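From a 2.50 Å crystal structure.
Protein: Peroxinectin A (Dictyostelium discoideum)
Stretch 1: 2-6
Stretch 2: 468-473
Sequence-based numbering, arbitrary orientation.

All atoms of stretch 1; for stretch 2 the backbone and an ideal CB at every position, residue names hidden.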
ATOM      1  N   GLN A   2      -6.890  28.508  13.791  1.00 66.66           N
ATOM      2  CA  GLN A   2      -5.887  27.925  12.913  1.00 64.60           C
ATOM      3  C   GLN A   2      -6.537  26.976  11.915  1.00 65.00           C
ATOM      4  O   GLN A   2      -7.473  26.243  12.247  1.00 65.95           O
ATOM      5  CB  GLN A   2      -4.832  27.187  13.735  1.00 65.18           C
ATOM      6  CG  GLN A   2      -3.774  26.465  12.907  1.00 65.82           C
ATOM      7  CD  GLN A   2      -3.096  27.369  11.892  1.00 66.91           C
ATOM      8  OE1 GLN A   2      -3.679  27.716  10.861  1.00 66.70           O
ATOM      9  NE2 GLN A   2      -1.858  27.758  12.180  1.00 66.97           N
ATOM     10  N   GLU A   3      -6.035  26.996  10.682  1.00 65.20           N
ATOM     11  CA  GLU A   3      -6.538  26.118   9.637  1.00 62.41           C
ATOM     12  C   GLU A   3      -5.843  24.764   9.713  1.00 61.92           C
ATOM     13  O   GLU A   3      -4.612  24.689   9.759  1.00 61.56           O
ATOM     14  CB  GLU A   3      -6.318  26.744   8.261  1.00 62.04           C
ATOM     15  CG  GLU A   3      -6.934  25.949   7.117  1.00 62.29           C
ATOM     16  CD  GLU A   3      -6.616  26.536   5.759  1.00 61.92           C
ATOM     17  OE1 GLU A   3      -5.611  27.270   5.650  1.00 62.98           O
ATOM     18  OE2 GLU A   3      -7.371  26.265   4.800  1.00 61.98           O
ATOM     19  N   PHE A   4      -6.635  23.697   9.725  1.00 61.62           N
ATOM     20  CA  PHE A   4      -6.119  22.338   9.711  1.00 60.38           C
ATOM     21  C   PHE A   4      -6.632  21.604   8.481  1.00 60.10           C
ATOM     22  O   PHE A   4      -7.636  21.989   7.873  1.00 58.60           O
ATOM     23  CB  PHE A   4      -6.515  21.577  10.980  1.00 60.32           C
ATOM     24  CG  PHE A   4      -5.845  22.082  12.221  1.00 60.61           C
ATOM     25  CD1 PHE A   4      -4.570  21.660  12.556  1.00 60.46           C
ATOM     26  CD2 PHE A   4      -6.489  22.982  13.052  1.00 61.20           C
ATOM     27  CE1 PHE A   4      -3.950  22.125  13.696  1.00 60.71           C
ATOM     28  CE2 PHE A   4      -5.873  23.451  14.194  1.00 61.56           C
ATOM     29  CZ  PHE A   4      -4.603  23.022  14.517  1.00 61.82           C
ATOM     30  N   ARG A   5      -5.920  20.539   8.120  1.00 61.79           N
ATOM     31  CA  ARG A   5      -6.302  19.724   6.976  1.00 60.67           C
ATOM     32  C   ARG A   5      -7.757  19.295   7.084  1.00 60.10           C
ATOM     33  O   ARG A   5      -8.313  19.168   8.179  1.00 61.20           O
ATOM     34  CB  ARG A   5      -5.432  18.471   6.889  1.00 58.52           C
ATOM     35  CG  ARG A   5      -3.989  18.693   6.510  1.00 58.20           C
ATOM     36  CD  ARG A   5      -3.239  17.383   6.657  1.00 58.96           C
ATOM     37  NE  ARG A   5      -1.847  17.462   6.225  1.00 59.46           N
ATOM     38  CZ  ARG A   5      -1.420  17.226   4.988  1.00 57.31           C
ATOM     39  NH1 ARG A   5      -2.273  16.902   4.024  1.00 58.22           N
ATOM     40  NH2 ARG A   5      -0.128  17.325   4.712  1.00 57.70           N
ATOM     41  N   SER A   6      -8.372  19.058   5.932  1.00 59.51           N
ATOM     42  CA  SER A   6      -9.626  18.331   5.913  1.00 60.98           C
ATOM     43  C   SER A   6      -9.347  16.838   6.051  1.00 59.61           C
ATOM     44  O   SER A   6      -8.201  16.384   5.982  1.00 60.34           O
ATOM     45  CB  SER A   6     -10.396  18.612   4.627  1.00 62.16           C
ATOM     46  OG  SER A   6     -11.668  17.991   4.668  1.00 64.41           O
ATOM     47  N   UNK A 468       2.969  19.090  -4.220  1.00 51.59           N
ATOM     48  CA  UNK A 468       1.594  19.526  -4.343  1.00 53.42           C
ATOM     49  C   UNK A 468       0.823  19.593  -3.047  1.00 53.22           C
ATOM     50  O   UNK A 468      -0.376  19.886  -3.064  1.00 52.96           O
ATOM     51  CB  UNK A 468       0.857  18.594  -5.307  1.00 53.42           C
ATOM     52  N   UNK A 469       1.476  19.332  -1.918  1.00 53.01           N
ATOM     53  CA  UNK A 469       0.823  19.326  -0.616  1.00 54.52           C
ATOM     54  C   UNK A 469       1.017  20.684   0.052  1.00 55.06           C
ATOM     55  O   UNK A 469       2.150  21.085   0.344  1.00 52.22           O
ATOM     56  CB  UNK A 469       1.372  18.203   0.266  1.00 54.52           C
ATOM     57  N   UNK A 470      -0.095  21.388   0.287  1.00 54.67           N
ATOM     58  CA  UNK A 470      -0.035  22.704   0.912  1.00 55.90           C
ATOM     59  C   UNK A 470       0.277  22.603   2.401  1.00 56.06           C
ATOM     60  O   UNK A 470       0.825  23.545   2.984  1.00 54.21           O
ATOM     61  CB  UNK A 470      -1.355  23.449   0.704  1.00 55.90           C
ATOM     62  N   UNK A 471      -0.052  21.473   3.027  1.00 56.67           N
ATOM     63  CA  UNK A 471       0.196  21.250   4.443  1.00 56.66           C
ATOM     64  C   UNK A 471       1.450  20.415   4.695  1.00 56.32           C
ATOM     65  O   UNK A 471       1.578  19.806   5.763  1.00 56.04           O
ATOM     66  CB  UNK A 471      -1.016  20.566   5.079  1.00 56.66           C
ATOM     67  N   UNK A 472       2.373  20.363   3.734  1.00 55.17           N
ATOM     68  CA  UNK A 472       3.589  19.583   3.922  1.00 54.14           C
ATOM     69  C   UNK A 472       4.384  20.135   5.100  1.00 55.32           C
ATOM     70  O   UNK A 472       4.546  21.348   5.249  1.00 54.49           O
ATOM     71  CB  UNK A 472       4.439  19.589   2.650  1.00 54.14           C
ATOM     72  N   UNK A 473       4.892  19.229   5.941  1.00 55.72           N
ATOM     73  CA  UNK A 473       5.452  19.648   7.222  1.00 55.51           C
ATOM     74  C   UNK A 473       6.658  20.564   7.048  1.00 56.57           C
ATOM     75  O   UNK A 473       6.913  21.417   7.905  1.00 57.57           O
ATOM     76  CB  UNK A 473       5.848  18.422   8.047  1.00 55.51           C
TER

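Position 468 lies beyond the reach of stretch 1. Its ideal CB has nothing of that stretch within 5.5 Å. The backbone angles, phi -85° and psi 4°, are open to most residues, so the visible atoms hardly restrict the choice. The deposited residue is Gly468, which makes no contact here.

At position 469 CA-to-CB points sideways to stretch 1, but the ideal CB is 4.8 Å from Arg5 NH2. The guanidinium of Arg5 offers a positive charge and N-H donors. A short acidic side chain would suit the gap well. Asparagine could offer an oxygen without the charge; a hydroxyl one bond from CB would stop short. The residue is Asp469. Its chi1 is t, and its carboxylate closes on the guanidinium edge, near the guanidinium plane. Arg5 NH2 donates to Asp469 OD2 at 2.7 Å, with a nearly straight angle of 174°, so the salt bridge is also a well-formed hydrogen bond. Asp469 OD1 accepts from the N of position 471 at 2.9 Å. This bond spans part of the type I turn that runs from 469 to 472.

Position 470 has phi -74° and psi -25°, as expected for the first inner residue of such a turn. CA-to-CB points sideways, and nothing of stretch 1 is within 5.5 Å of the ideal CB. A small residue would leave stretch 1 untouched. A long one could reach the carboxylate of Glu3, where a positive charge is favoured: arginine would reach it, and lysine only if almost fully extended. The residue is Arg470. Its side chain runs t, t, then bends at chi3 (p), and the guanidinium meets the carboxylate in a two-pronged salt bridge. Arg470 NH2 donates to Glu3 OE2 at 3.0 Å, and Arg470 NH1 donates to Glu3 OE1 at 3.2 Å. Both angles are 167°, and OE2 lies at the guanidinium edge.

Position 471 faces stretch 1 most directly. CA-to-CB points toward it, and the ideal CB is already tight, 3.4 Å from Arg5 CZ. Beyond it lie the aliphatic part of Arg5 and the backbone of Glu3 and Phe4. A flat or nonpolar side chain is expected: phenylalanine, tyrosine, leucine or methionine. The residue is Phe471, with chi1 m. Arg5 CG sits over one ring face, 3.8 Å from the centroid of the Phe471 ring, in a CH-pi contact. The ring edge meets Glu3 O, which is 3.9 Å from Phe471 CE2. Phe471 CB covers one face of the Arg5 guanidinium. The backbone adds a weak hydrogen bond from Arg5 NH2 to Phe471 O, 3.2 Å at 126°.

At position 472 CA-to-CB points away, and the ideal CB is 5.5 Å from Arg5 NH2. Stretch 1 sets few limits, so small, polar or large side chains would all serve. The residue is Trp472, whose indole leaves this contact. Its N closes the turn with a weak bond to Asp469 O.

Position 473 points sideways and is out of contact, so many residues would serve. It is Tyr473, whose ring leads away.

Stretch 2, residues 468-473: GDRFWY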
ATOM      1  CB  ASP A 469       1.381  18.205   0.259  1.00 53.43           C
ATOM      2  CG  ASP A 469       0.582  18.004   1.530  1.00 53.84           C
ATOM      3  OD1 ASP A 469      -0.292  18.843   1.832  1.00 54.46           O
ATOM      4  OD2 ASP A 469       0.823  16.998   2.227  1.00 53.74           O
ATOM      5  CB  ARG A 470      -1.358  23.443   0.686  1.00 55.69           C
ATOM      6  CG  ARG A 470      -1.376  24.883   1.181  1.00 56.88           C
ATOM      7  CD  ARG A 470      -2.606  25.635   0.678  1.00 57.43           C
ATOM      8  NE  ARG A 470      -3.855  25.104   1.223  1.00 57.50           N
ATOM      9  CZ  ARG A 470      -4.491  25.587   2.289  1.00 57.92           C
ATOM     10  NH1 ARG A 470      -4.012  26.627   2.954  1.00 58.97           N
ATOM     11  NH2 ARG A 470      -5.621  25.023   2.694  1.00 58.57           N
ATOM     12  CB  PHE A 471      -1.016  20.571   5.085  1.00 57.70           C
ATOM     13  CG  PHE A 471      -2.242  21.441   5.164  1.00 58.76           C
ATOM     14  CD1 PHE A 471      -3.027  21.661   4.044  1.00 57.45           C
ATOM     15  CD2 PHE A 471      -2.622  22.020   6.365  1.00 57.54           C
ATOM     16  CE1 PHE A 471      -4.158  22.452   4.117  1.00 58.63           C
ATOM     17  CE2 PHE A 471      -3.753  22.810   6.443  1.00 57.79           C
ATOM     18  CZ  PHE A 471      -4.522  23.026   5.319  1.00 58.75           C
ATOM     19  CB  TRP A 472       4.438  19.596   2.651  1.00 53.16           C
ATOM     20  CG  TRP A 472       5.605  18.665   2.736  1.00 53.32           C
ATOM     21  CD1 TRP A 472       6.916  19.002   2.909  1.00 53.88           C
ATOM     22  CD2 TRP A 472       5.563  17.236   2.673  1.00 53.31           C
ATOM     23  NE1 TRP A 472       7.695  17.869   2.954  1.00 52.31           N
ATOM     24  CE2 TRP A 472       6.885  16.771   2.812  1.00 52.58           C
ATOM     25  CE3 TRP A 472       4.533  16.304   2.510  1.00 52.53           C
ATOM     26  CZ2 TRP A 472       7.205  15.418   2.788  1.00 52.35           C
ATOM     27  CZ3 TRP A 472       4.853  14.962   2.488  1.00 51.17           C
ATOM     28  CH2 TRP A 472       6.176  14.531   2.628  1.00 51.61           C
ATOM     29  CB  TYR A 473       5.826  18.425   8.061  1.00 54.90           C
ATOM     30  CG  TYR A 473       7.100  17.718   7.649  1.00 55.28           C
ATOM     31  CD1 TYR A 473       7.089  16.724   6.677  1.00 56.03           C
ATOM     32  CD2 TYR A 473       8.311  18.023   8.255  1.00 55.09           C
ATOM     33  CE1 TYR A 473       8.255  16.068   6.309  1.00 55.02           C
ATOM     34  CE2 TYR A 473       9.478  17.375   7.894  1.00 55.03           C
ATOM     35  CZ  TYR A 473       9.446  16.400   6.923  1.00 55.03           C
ATOM     36  OH  TYR A 473      10.611  15.757   6.567  1.00 54.14           O
TER
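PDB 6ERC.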